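Local atomic coordinates of pyruvate kinase 1 (Trypanosoma brucei brucei, PDB entry 4KCT), a protein that catalyses the last step of glycolysis, phosphoryl transfer from phosphoenolpyruvate to ADP giving pyruvate and ATP, and can also decarboxylate oxaloacetate. Residues S31-E36 against Q62-N67; S141-D146 against N179-E184; G147-R152 against V166-R171; S251-S256 against V289-I294; N365-L370 against I410-P415. One frame throughout, in Å; residues are numbered along the deposited sequence.

The contacts follow the chain from the first barrel helices to the C-terminal domain. Contact 1 joins two neighbouring helices outside the eight-stranded barrel, its centre about 36 Å from that of contact 2. Contacts 2 and 3 share the mixed sheet of the inserted B domain, centres about 11 Å apart; along the chain contact 3 lies inside the loop closed by contact 2, and the two meet where strands 141-144 and 149-158 pair. Contact 4 returns to the barrel, at its helix-to-strand turns, and touches contact 5 where Gly290 packs on Lys412, joining barrel to C-terminal domain. Contacts 2, 3 and 5 reach a second subunit; the centres of 3 and 5 are about 46 Å apart.

Contact 1 (S31-E36 against Q62-N67); sequences STQSVE and QTTINN
Residues 31-36 run in a loop into the start of helix 35-44 and pass beside one face of helix 58-75, which holds 62-67; these are the first two outer helices of the (beta/alpha)8 barrel. The backbones come closest at Val35 and Asn67, with 5.0 Å between their CA atoms. Two polar side chains, one from each segment, reach across the gap. Gln33 sets CG anti to its backbone N (chi1 -163°) and runs on extended, crossing the side chains of Thr63 and Thr64 at about a right angle. Its NE2 gives a nearly straight hydrogen bond (176°) to OG1 of Thr64, 2.8 Å away and in the plane of the amide. The carbon end of the same amide lies on Thr63, CD being 3.7 Å from the methyl CG2. The return bond comes from Asn67, whose ND2 donates to the backbone O of Gln33 at 2.8 Å and 169°. That oxygen lies in the amide plane of Asn67, while the donor stands above the carbonyl plane of Gln33. Gln33 is thus gripped at its main chain and at its tip by residues three apart on the helix. Just beyond, Ser34 occupies the N-cap position and its OG bonds to the backbone N of Ala37, fixing where helix 35-44 begins. Val35, the first residue of that helix, completes the seam: its CG2 branch, beside its own backbone N, lies 3.6 Å from CG of Asn67 and crosses that side chain at about a right angle.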
# COMPACT_ATOMS: atom_id res chain seq x y z
N SER A 31 35.87 27.42 23.80
CA SER A 31 34.84 27.18 24.82
C SER A 31 34.95 25.80 25.44
O SER A 31 34.34 25.55 26.50
CB SER A 31 33.44 27.35 24.23
OG SER A 31 33.15 28.69 24.00
N THR A 32 35.51 24.85 24.69
CA THR A 32 35.33 23.43 25.02
C THR A 32 36.61 22.58 25.12
O THR A 32 36.53 21.35 25.27
CB THR A 32 34.32 22.75 24.07
OG1 THR A 32 34.56 23.20 22.72
CG2 THR A 32 32.87 23.15 24.47
N GLN A 33 37.78 23.18 24.95
CA GLN A 33 38.99 22.37 24.78
C GLN A 33 39.54 21.72 26.06
O GLN A 33 40.31 20.76 26.00
CB GLN A 33 40.10 23.14 24.05
CG GLN A 33 41.19 22.22 23.50
CD GLN A 33 42.35 22.99 22.90
OE1 GLN A 33 42.85 23.94 23.50
NE2 GLN A 33 42.72 22.64 21.68
N SER A 34 39.25 22.31 27.22
CA SER A 34 39.83 21.82 28.45
C SER A 34 39.29 20.42 28.78
O SER A 34 38.18 20.05 28.36
CB SER A 34 39.56 22.79 29.61
OG SER A 34 38.19 22.74 30.00
N VAL A 35 40.06 19.64 29.52
CA VAL A 35 39.60 18.31 29.90
C VAL A 35 38.27 18.39 30.66
O VAL A 35 37.37 17.58 30.45
CB VAL A 35 40.66 17.57 30.73
CG1 VAL A 35 40.10 16.28 31.30
CG2 VAL A 35 41.90 17.32 29.88
N GLU A 36 38.15 19.37 31.55
CA GLU A 36 36.93 19.49 32.30
C GLU A 36 35.75 19.87 31.39
O GLU A 36 34.66 19.31 31.53
CB GLU A 36 37.07 20.45 33.47
CG GLU A 36 36.42 19.95 34.76
CD GLU A 36 37.03 18.64 35.26
OE1 GLU A 36 36.26 17.74 35.67
OE2 GLU A 36 38.27 18.51 35.27
N GLN A 62 46.53 19.03 18.60
CA GLN A 62 47.11 17.99 19.44
C GLN A 62 46.55 18.07 20.86
O GLN A 62 46.29 17.04 21.50
CB GLN A 62 48.65 18.09 19.48
CG GLN A 62 49.28 16.96 20.30
CD GLN A 62 49.20 15.62 19.60
OE1 GLN A 62 49.72 15.46 18.50
NE2 GLN A 62 48.46 14.67 20.18
N THR A 63 46.44 19.29 21.39
CA THR A 63 45.83 19.51 22.71
C THR A 63 44.40 18.93 22.76
O THR A 63 44.02 18.27 23.74
CB THR A 63 45.85 21.01 23.09
OG1 THR A 63 47.21 21.46 23.14
CG2 THR A 63 45.21 21.26 24.45
N THR A 64 43.62 19.19 21.72
CA THR A 64 42.26 18.65 21.64
C THR A 64 42.28 17.13 21.68
O THR A 64 41.61 16.51 22.48
CB THR A 64 41.53 19.12 20.35
OG1 THR A 64 41.47 20.56 20.35
CG2 THR A 64 40.05 18.52 20.29
N ILE A 65 43.12 16.53 20.84
CA ILE A 65 43.26 15.09 20.82
C ILE A 65 43.61 14.55 22.21
O ILE A 65 42.92 13.64 22.74
CB ILE A 65 44.30 14.64 19.78
CG1 ILE A 65 43.73 14.83 18.38
CG2 ILE A 65 44.70 13.16 20.01
CD1 ILE A 65 44.75 14.64 17.28
N ASN A 66 44.64 15.13 22.84
CA ASN A 66 45.07 14.64 24.14
C ASN A 66 43.99 14.81 25.19
O ASN A 66 43.78 13.93 26.05
CB ASN A 66 46.36 15.34 24.60
CG ASN A 66 47.55 15.00 23.72
OD1 ASN A 66 47.49 14.07 22.91
ND2 ASN A 66 48.59 15.80 23.81
N ASN A 67 43.34 15.97 25.17
CA ASN A 67 42.32 16.27 26.17
C ASN A 67 41.08 15.40 25.99
O ASN A 67 40.45 14.99 26.99
CB ASN A 67 41.96 17.77 26.18
CG ASN A 67 43.08 18.63 26.77
OD1 ASN A 67 44.10 18.10 27.13
ND2 ASN A 67 42.90 19.95 26.78

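Contact 2 (S141-D146 against N179-E184); sequences SIYVDD and NLPGCE
Ser141 opens strand 141-144 of the B domain, and its O lies 3.3 Å from CD of Pro181. A water joins the same oxygen to the O of Pro181, donating to both and tying the strand to the type II turn from Leu180 to Cys183. Ile142 follows with a small apolar contact: its CG1 meets CD1 of Leu180 at 3.9 Å, the two side chains lying side by side. Tyr143 gives the largest share from this strand. Its N donates to Asn179 O at 3.0 Å and its O accepts from Asn179 N at 3.0 Å, an antiparallel hydrogen-bonded pair. With CG beside the backbone N (chi1 -70°), its ring lies next to Pro181, whose CG sits 3.6 Å from the centroid and only 14° off the ring normal, a CH-pi contact over the centre of the face. Beyond the strand, Asp146 is linked through a second water to OD1 of Asn179; the water accepts from Asp146 N and lies 2.9 Å from OD1. The ND2 of Asn179 turns to Glu269 on helix 263-269, where Val268 also packs against Tyr143, bringing the B domain onto the barrel near the pyruvate site. Strand 141-144 runs between strands 177-179 and 149-158, and the O of Asp146 is bound by Arg308 of a second subunit.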
# COMPACT_ATOMS: atom_id res chain seq x y z
N SER A 141 26.67 34.04 -12.08
CA SER A 141 27.04 34.80 -10.90
C SER A 141 28.41 34.40 -10.34
O SER A 141 28.80 33.22 -10.35
CB SER A 141 25.97 34.63 -9.82
OG SER A 141 24.75 35.18 -10.26
N ILE A 142 29.08 35.38 -9.75
CA ILE A 142 30.19 35.11 -8.88
C ILE A 142 29.84 35.65 -7.52
O ILE A 142 29.41 36.78 -7.40
CB ILE A 142 31.47 35.80 -9.39
CG1 ILE A 142 31.88 35.20 -10.74
CG2 ILE A 142 32.58 35.67 -8.36
CD1 ILE A 142 32.95 36.01 -11.48
N TYR A 143 30.00 34.82 -6.49
CA TYR A 143 29.71 35.23 -5.14
C TYR A 143 31.02 35.55 -4.45
O TYR A 143 31.99 34.78 -4.56
CB TYR A 143 29.01 34.10 -4.38
CG TYR A 143 27.58 33.82 -4.84
CD1 TYR A 143 26.87 32.71 -4.36
CD2 TYR A 143 26.92 34.69 -5.72
CE1 TYR A 143 25.56 32.44 -4.79
CE2 TYR A 143 25.64 34.41 -6.19
CZ TYR A 143 24.94 33.31 -5.69
OH TYR A 143 23.66 33.04 -6.13
N VAL A 144 31.03 36.59 -3.63
CA VAL A 144 32.23 36.98 -2.94
C VAL A 144 31.95 37.11 -1.44
O VAL A 144 30.88 37.56 -1.04
CB VAL A 144 32.79 38.31 -3.50
CG1 VAL A 144 34.22 38.52 -3.05
CG2 VAL A 144 32.69 38.32 -5.03
N ASP A 145 32.89 36.62 -0.63
CA ASP A 145 32.84 36.79 0.81
C ASP A 145 31.71 35.97 1.41
O ASP A 145 30.70 36.52 1.88
CB ASP A 145 32.71 38.27 1.18
CG ASP A 145 33.31 38.57 2.52
OD1 ASP A 145 33.80 37.63 3.19
OD2 ASP A 145 33.32 39.75 2.92
N ASP A 146 31.77 34.67 1.17
CA ASP A 146 30.76 33.74 1.63
C ASP A 146 29.36 34.15 1.21
O ASP A 146 28.42 34.04 2.00
CB ASP A 146 30.83 33.58 3.15
CG ASP A 146 31.74 32.45 3.57
OD1 ASP A 146 31.26 31.54 4.28
OD2 ASP A 146 32.91 32.44 3.16
N ASN A 179 32.79 31.91 -4.43
CA ASN A 179 32.03 30.73 -4.83
C ASN A 179 31.50 30.94 -6.23
O ASN A 179 31.18 32.04 -6.61
CB ASN A 179 30.86 30.46 -3.86
CG ASN A 179 31.34 30.09 -2.47
OD1 ASN A 179 31.65 30.96 -1.67
ND2 ASN A 179 31.60 28.81 -2.25
N LEU A 180 31.50 29.88 -7.02
CA LEU A 180 31.04 29.96 -8.39
C LEU A 180 29.79 29.08 -8.49
O LEU A 180 29.89 27.90 -8.84
CB LEU A 180 32.14 29.44 -9.33
CG LEU A 180 33.21 30.39 -9.89
CD1 LEU A 180 33.27 31.80 -9.32
CD2 LEU A 180 34.58 29.75 -10.10
N PRO A 181 28.62 29.64 -8.13
CA PRO A 181 27.44 28.80 -7.86
C PRO A 181 26.99 28.11 -9.13
O PRO A 181 26.98 28.73 -10.19
CB PRO A 181 26.39 29.81 -7.38
CG PRO A 181 26.83 31.13 -7.92
CD PRO A 181 28.35 31.07 -7.92
N GLY A 182 26.87 26.79 -9.07
CA GLY A 182 26.39 26.04 -10.22
C GLY A 182 27.47 25.73 -11.25
O GLY A 182 27.20 25.09 -12.25
N CYS A 183 28.72 26.14 -10.98
CA CYS A 183 29.80 26.01 -11.98
C CYS A 183 30.69 24.80 -11.69
O CYS A 183 31.03 24.51 -10.53
CB CYS A 183 30.68 27.27 -12.02
SG CYS A 183 29.78 28.79 -12.39
N GLU A 184 31.15 24.15 -12.75
CA GLU A 184 32.10 23.04 -12.59
C GLU A 184 33.48 23.60 -12.24
O GLU A 184 34.07 24.34 -13.03
CB GLU A 184 32.17 22.20 -13.87
CG GLU A 184 30.82 21.71 -14.38
CD GLU A 184 30.20 20.64 -13.48
OE1 GLU A 184 28.95 20.56 -13.41
OE2 GLU A 184 30.97 19.89 -12.83
O HOH W 1 27.52 31.13 -11.49
O HOH W 2 33.39 32.36 0.25

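Contact 3 (G147-R152 against V166-R171); sequences GVMTLR and VNNHHR
Hydrogen bonds dominate this contact, and side-chain amides supply most of them. Asn168, with CG in the crowded position between its N and carbonyl carbon (chi1 54°), lays its amide alongside the first residues of strand 149-158. Its ND2 donates to Val148 O at 2.7 Å and its OD1 accepts from Thr150 N at 3.1 Å, on a lone pair. The amide thus does what a partner strand's backbone would do. Thr150 is held twice more: its O takes the N-H of Asn167 at 2.9 Å, almost along the C=O axis, and its OG1 donates to OD1 of Asn167 at 2.9 Å. A water bridges NE of Arg152 and ND2 of Asn167, the latter bond weak. In apolar packing, CD2 of Leu151 meets CG2 of Val166 at 3.6 Å, and CG1 of Val148 sits over one face of the His170 ring, 3.3 Å from CE1. The ring's NE2 bonds to Asp145. Val148 and Met149 form a classic beta bulge, standing together opposite Val144 of strand 141-144. Leu151 and Val166, antiparallel and non-hydrogen-bonded, are the last pair of the 149-158/161-166 hairpin; His170 belongs to strand 170-173, in a separate two-stranded sheet with 99-102.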
# COMPACT_ATOMS: atom_id res chain seq x y z
N GLY A 147 29.23 34.61 -0.03
CA GLY A 147 27.93 34.84 -0.64
C GLY A 147 27.38 36.23 -0.39
O GLY A 147 26.32 36.58 -0.91
N VAL A 148 28.09 37.04 0.40
CA VAL A 148 27.55 38.33 0.86
C VAL A 148 27.45 39.37 -0.26
O VAL A 148 26.52 40.16 -0.30
CB VAL A 148 28.34 38.91 2.06
CG1 VAL A 148 27.88 40.34 2.34
CG2 VAL A 148 28.14 38.05 3.30
N MET A 149 28.45 39.41 -1.13
CA MET A 149 28.34 40.23 -2.32
C MET A 149 28.15 39.33 -3.51
O MET A 149 28.80 38.29 -3.61
CB MET A 149 29.60 41.10 -2.53
CG MET A 149 29.53 41.93 -3.81
SD MET A 149 30.92 43.07 -4.06
CE MET A 149 32.23 42.11 -3.43
N THR A 150 27.30 39.74 -4.43
CA THR A 150 27.14 38.99 -5.65
C THR A 150 27.38 39.85 -6.89
O THR A 150 27.05 41.04 -6.91
CB THR A 150 25.76 38.30 -5.74
OG1 THR A 150 24.79 39.26 -6.08
CG2 THR A 150 25.37 37.67 -4.40
N LEU A 151 28.08 39.27 -7.85
CA LEU A 151 28.34 39.91 -9.13
C LEU A 151 27.62 39.12 -10.20
O LEU A 151 27.64 37.88 -10.18
CB LEU A 151 29.85 39.89 -9.43
CG LEU A 151 30.77 40.34 -8.29
CD1 LEU A 151 32.22 39.96 -8.60
CD2 LEU A 151 30.65 41.82 -8.11
N ARG A 152 27.05 39.82 -11.17
CA ARG A 152 26.57 39.19 -12.38
C ARG A 152 27.59 39.38 -13.47
O ARG A 152 28.05 40.50 -13.71
CB ARG A 152 25.24 39.83 -12.83
CG ARG A 152 24.71 39.26 -14.14
CD ARG A 152 23.31 39.79 -14.46
NE ARG A 152 23.18 41.22 -14.14
CZ ARG A 152 23.42 42.20 -15.01
NH1 ARG A 152 23.31 43.46 -14.62
NH2 ARG A 152 23.76 41.92 -16.26
N VAL A 166 28.14 44.71 -10.17
CA VAL A 166 27.96 44.54 -8.72
C VAL A 166 26.49 44.66 -8.34
O VAL A 166 25.82 45.63 -8.74
CB VAL A 166 28.76 45.59 -7.93
CG1 VAL A 166 28.42 45.52 -6.44
CG2 VAL A 166 30.26 45.39 -8.17
N ASN A 167 25.98 43.71 -7.55
CA ASN A 167 24.56 43.66 -7.22
C ASN A 167 24.21 44.37 -5.93
O ASN A 167 23.09 44.83 -5.77
CB ASN A 167 24.03 42.23 -7.17
CG ASN A 167 23.93 41.61 -8.53
OD1 ASN A 167 24.13 40.41 -8.69
ND2 ASN A 167 23.76 42.44 -9.55
N ASN A 168 25.14 44.43 -4.99
CA ASN A 168 24.83 44.99 -3.69
C ASN A 168 26.00 45.68 -3.02
O ASN A 168 27.15 45.51 -3.44
CB ASN A 168 24.22 43.93 -2.77
CG ASN A 168 25.08 42.68 -2.65
OD1 ASN A 168 25.35 41.99 -3.63
ND2 ASN A 168 25.43 42.34 -1.43
N HIS A 169 25.70 46.55 -2.05
CA HIS A 169 26.74 47.26 -1.30
C HIS A 169 27.59 46.27 -0.55
O HIS A 169 27.07 45.39 0.09
CB HIS A 169 26.11 48.25 -0.30
CG HIS A 169 25.58 49.52 -0.95
ND1 HIS A 169 24.27 49.68 -1.25
CD2 HIS A 169 26.22 50.71 -1.31
CE1 HIS A 169 24.08 50.92 -1.77
NE2 HIS A 169 25.27 51.54 -1.81
N HIS A 170 28.91 46.41 -0.64
CA HIS A 170 29.82 45.60 0.15
C HIS A 170 31.21 46.19 0.18
O HIS A 170 31.63 46.85 -0.77
CB HIS A 170 29.88 44.17 -0.37
CG HIS A 170 30.39 43.18 0.64
ND1 HIS A 170 29.91 43.11 1.90
CD2 HIS A 170 31.46 42.28 0.58
CE1 HIS A 170 30.61 42.19 2.60
NE2 HIS A 170 31.52 41.65 1.77
N ARG A 171 31.93 45.92 1.27
CA ARG A 171 33.33 46.33 1.41
C ARG A 171 34.19 45.07 1.40
O ARG A 171 34.00 44.18 2.23
CB ARG A 171 33.55 47.06 2.75
CG ARG A 171 34.96 47.63 2.91
CD ARG A 171 35.12 48.41 4.22
NE ARG A 171 35.17 47.52 5.37
CZ ARG A 171 36.29 47.14 5.98
NH1 ARG A 171 37.46 47.67 5.63
NH2 ARG A 171 36.23 46.30 6.99
O HOH W 3 22.33 42.19 -11.77

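Contact 4 (S251-S256 against V289-I294); sequences SIIEAS and VGKPVI
Lys291 sets CG beside its own backbone N (chi1 -65°) and then runs out extended, with chi2 at -176°, so that its ammonium arrives at the end of helix 249-255. There NZ is gripped by two main-chain oxygens, Ile253 O at 2.8 Å and Ser256 O at 2.8 Å. The first bond lies in the carbonyl plane on a lone pair; the second comes nearly along the C=O axis of Ser256. Ile253 O also accepts the backbone N-H of Ser256, so one oxygen serves both the helix end and the lysine. A positive charge set on carbonyls at a helix C-terminus should be favoured by the helix dipole, and the carboxylate of Glu254, with OE2 5.3 Å from NZ of Lys291, probably adds to this at a distance. Ser256, the first residue to leave helical torsions, turns its OG back to Ile252 O at 2.7 Å, with the donor above the carbonyl plane, and the same hydroxyl bonds to Ser238 on the neighbouring barrel strand. A tight apolar contact accompanies the lysine. Val289 puts its CG2 in the crowded position between N and carbonyl carbon, and this methyl presses on CG2 of Ile253 at 3.5 Å, closer than usual for two carbons. Gly290, with positive phi (77°), ends helix 275-289 as the C-prime residue of a Schellman motif and lets the chain swing to Lys291. Two successive helix-to-strand turns, leading to strands 258-262 and 293-296, are thereby clamped together at the N-terminal end of the strands of the (beta/alpha)8 barrel, the end opposite the catalytic one.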
# COMPACT_ATOMS: atom_id res chain seq x y z
N SER A 251 27.68 8.06 -6.76
CA SER A 251 29.04 7.54 -6.85
C SER A 251 29.90 8.00 -5.66
O SER A 251 30.79 7.28 -5.22
CB SER A 251 29.70 7.95 -8.18
OG SER A 251 29.83 9.37 -8.25
N ILE A 252 29.63 9.19 -5.14
CA ILE A 252 30.32 9.63 -3.94
C ILE A 252 29.96 8.75 -2.71
O ILE A 252 30.84 8.32 -1.98
CB ILE A 252 30.07 11.12 -3.65
CG1 ILE A 252 30.76 11.96 -4.74
CG2 ILE A 252 30.60 11.51 -2.25
CD1 ILE A 252 30.25 13.40 -4.80
N ILE A 253 28.68 8.43 -2.56
CA ILE A 253 28.25 7.60 -1.44
C ILE A 253 28.92 6.25 -1.59
O ILE A 253 29.50 5.73 -0.64
CB ILE A 253 26.73 7.38 -1.47
CG1 ILE A 253 26.00 8.63 -0.93
CG2 ILE A 253 26.36 6.15 -0.66
CD1 ILE A 253 24.49 8.60 -1.13
N GLU A 254 28.95 5.73 -2.81
CA GLU A 254 29.60 4.46 -3.09
C GLU A 254 31.07 4.44 -2.64
O GLU A 254 31.53 3.46 -2.06
CB GLU A 254 29.49 4.12 -4.59
CG GLU A 254 30.42 3.01 -5.02
CD GLU A 254 29.77 1.66 -4.92
OE1 GLU A 254 28.67 1.49 -5.50
OE2 GLU A 254 30.32 0.78 -4.23
N ALA A 255 31.82 5.50 -2.95
CA ALA A 255 33.25 5.54 -2.62
C ALA A 255 33.54 5.84 -1.14
O ALA A 255 34.68 5.64 -0.67
CB ALA A 255 33.97 6.57 -3.51
N SER A 256 32.54 6.39 -0.42
CA SER A 256 32.77 6.97 0.90
C SER A 256 32.35 5.99 1.98
O SER A 256 31.61 5.05 1.70
CB SER A 256 31.96 8.28 1.06
OG SER A 256 32.31 9.21 0.04
N VAL A 289 21.36 2.87 1.23
CA VAL A 289 22.54 2.03 1.15
C VAL A 289 23.10 1.66 2.52
O VAL A 289 23.99 0.86 2.60
CB VAL A 289 23.68 2.63 0.25
CG1 VAL A 289 23.16 2.97 -1.15
CG2 VAL A 289 24.28 3.85 0.87
N GLY A 290 22.63 2.29 3.58
CA GLY A 290 23.13 1.97 4.92
C GLY A 290 24.51 2.54 5.29
O GLY A 290 25.32 1.86 5.96
N LYS A 291 24.78 3.77 4.87
CA LYS A 291 25.99 4.48 5.31
C LYS A 291 25.61 5.71 6.14
O LYS A 291 24.59 6.38 5.88
CB LYS A 291 26.85 4.90 4.11
CG LYS A 291 27.41 3.70 3.34
CD LYS A 291 28.34 4.11 2.20
CE LYS A 291 29.24 2.93 1.80
NZ LYS A 291 29.88 3.17 0.50
N PRO A 292 26.43 6.01 7.15
CA PRO A 292 26.04 7.05 8.12
C PRO A 292 26.02 8.45 7.47
O PRO A 292 26.77 8.73 6.54
CB PRO A 292 27.16 6.98 9.19
CG PRO A 292 28.24 6.13 8.60
CD PRO A 292 27.54 5.18 7.66
N VAL A 293 25.08 9.27 7.91
CA VAL A 293 24.94 10.61 7.35
C VAL A 293 24.71 11.62 8.48
O VAL A 293 24.05 11.30 9.47
CB VAL A 293 23.83 10.69 6.25
CG1 VAL A 293 22.43 10.35 6.80
CG2 VAL A 293 23.82 12.09 5.58
N ILE A 294 25.46 12.72 8.41
CA ILE A 294 25.48 13.75 9.42
C ILE A 294 24.84 15.01 8.81
O ILE A 294 25.21 15.42 7.70
CB ILE A 294 26.95 14.10 9.75
CG1 ILE A 294 27.73 12.85 10.20
CG2 ILE A 294 27.04 15.24 10.74
CD1 ILE A 294 29.24 13.08 10.34

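Contact 5 (N365-L370 against I410-P415); sequences NSIKNL and ISKYRP
Ile367 lays its CD1 methyl against the backbone O of Lys412, 3.3 Å away. CD1 also reaches CG of Arg414 at 3.8 Å, so this one methyl touches both the main chain of Lys412 and the side chain of Arg414. The other branch, CG2, stands anti to the backbone N and approaches CE1 of Tyr413 at 4.0 Å. The same CE1 comes close to Lys368, whose CA lies 3.8 Å away in the plane of the ring, at its edge. Tyr413 therefore offers its rim to helix 362-369. No polar bond joins the two segments, but the turn is braced from within. Arg414, with positive phi (57°), bends at chi2 and donates from NH2 to Ser411 O at 3.1 Å, an oxygen that also takes the N-H of Arg414. The guanidinium continues to the barrel, NH2 forming a salt bridge with Asp326 and NH1 bonding to Gly324 O. The polar ends of Lys412 and Tyr413 both meet Glu379, on helix 377-392. Helix 362-369 thus lies between the C-terminal domain and other copies of the protein: Ile367 packs on Leu4 of a second subunit, and Lys368 on Glu391 of a third.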
# COMPACT_ATOMS: atom_id res chain seq x y z
N ASN A 365 10.42 -0.82 6.74
CA ASN A 365 9.74 -1.35 5.54
C ASN A 365 10.15 -0.62 4.26
O ASN A 365 10.38 -1.26 3.21
CB ASN A 365 8.22 -1.29 5.73
CG ASN A 365 7.72 -2.40 6.64
OD1 ASN A 365 8.19 -3.53 6.56
ND2 ASN A 365 6.92 -2.04 7.62
N SER A 366 10.26 0.70 4.32
CA SER A 366 10.63 1.49 3.12
C SER A 366 12.05 1.17 2.68
O SER A 366 12.32 1.02 1.47
CB SER A 366 10.50 2.99 3.39
OG SER A 366 9.17 3.35 3.65
N ILE A 367 12.96 1.08 3.64
CA ILE A 367 14.35 0.72 3.33
C ILE A 367 14.46 -0.71 2.76
O ILE A 367 15.08 -0.91 1.73
CB ILE A 367 15.27 0.87 4.56
CG1 ILE A 367 15.39 2.37 4.92
CG2 ILE A 367 16.66 0.25 4.31
CD1 ILE A 367 15.85 2.61 6.34
N LYS A 368 13.84 -1.67 3.42
CA LYS A 368 13.87 -3.06 2.95
C LYS A 368 13.28 -3.21 1.54
O LYS A 368 13.82 -3.93 0.70
CB LYS A 368 13.12 -3.97 3.93
CG LYS A 368 13.32 -5.44 3.64
CD LYS A 368 12.85 -6.32 4.80
CE LYS A 368 11.47 -6.88 4.54
NZ LYS A 368 10.42 -5.83 4.70
N ASN A 369 12.20 -2.48 1.27
CA ASN A 369 11.52 -2.58 -0.04
C ASN A 369 12.34 -2.02 -1.21
O ASN A 369 12.05 -2.31 -2.37
CB ASN A 369 10.15 -1.87 0.01
CG ASN A 369 9.13 -2.62 0.87
OD1 ASN A 369 9.33 -3.79 1.21
ND2 ASN A 369 8.07 -1.93 1.28
N LEU A 370 13.37 -1.24 -0.92
CA LEU A 370 14.20 -0.71 -2.00
C LEU A 370 15.49 -1.51 -2.24
O LEU A 370 16.30 -1.14 -3.07
CB LEU A 370 14.53 0.77 -1.75
CG LEU A 370 13.27 1.67 -1.91
CD1 LEU A 370 13.54 3.07 -1.35
CD2 LEU A 370 12.89 1.75 -3.40
N ILE A 410 22.83 -3.71 10.73
CA ILE A 410 21.64 -3.71 11.58
C ILE A 410 21.03 -2.32 11.76
O ILE A 410 19.82 -2.14 11.59
CB ILE A 410 21.94 -4.29 12.96
CG1 ILE A 410 22.31 -5.78 12.82
CG2 ILE A 410 20.74 -4.10 13.90
CD1 ILE A 410 22.75 -6.41 14.14
N SER A 411 21.88 -1.33 12.00
CA SER A 411 21.39 0.07 12.10
C SER A 411 20.72 0.54 10.81
O SER A 411 19.78 1.34 10.84
CB SER A 411 22.55 1.02 12.48
OG SER A 411 22.06 2.35 12.66
N LYS A 412 21.17 0.02 9.67
CA LYS A 412 20.59 0.40 8.39
C LYS A 412 19.06 0.17 8.42
O LYS A 412 18.29 0.92 7.80
CB LYS A 412 21.23 -0.43 7.27
CG LYS A 412 20.49 -0.40 5.96
CD LYS A 412 21.26 -1.20 4.89
CE LYS A 412 20.57 -1.05 3.53
NZ LYS A 412 21.33 -1.77 2.46
N TYR A 413 18.63 -0.88 9.12
CA TYR A 413 17.19 -1.24 9.14
C TYR A 413 16.42 -0.59 10.28
O TYR A 413 15.20 -0.77 10.39
CB TYR A 413 17.01 -2.77 9.12
CG TYR A 413 17.35 -3.34 7.76
CD1 TYR A 413 16.44 -3.20 6.68
CD2 TYR A 413 18.66 -3.69 7.45
CE1 TYR A 413 16.79 -3.62 5.39
CE2 TYR A 413 19.03 -4.03 6.15
CZ TYR A 413 18.09 -3.97 5.13
OH TYR A 413 18.46 -4.27 3.83
N ARG A 414 17.08 0.32 10.99
CA ARG A 414 16.38 1.28 11.85
C ARG A 414 15.48 0.58 12.91
O ARG A 414 14.29 0.83 12.97
CB ARG A 414 15.53 2.23 10.98
CG ARG A 414 16.35 3.19 10.08
CD ARG A 414 17.63 3.64 10.75
NE ARG A 414 18.14 4.93 10.25
CZ ARG A 414 19.44 5.25 10.20
NH1 ARG A 414 19.82 6.51 9.92
NH2 ARG A 414 20.37 4.36 10.57
N PRO A 415 16.06 -0.32 13.72
CA PRO A 415 15.28 -0.81 14.86
C PRO A 415 14.88 0.34 15.79
O PRO A 415 15.49 1.43 15.74
CB PRO A 415 16.26 -1.77 15.57
CG PRO A 415 17.63 -1.28 15.19
CD PRO A 415 17.46 -0.78 13.76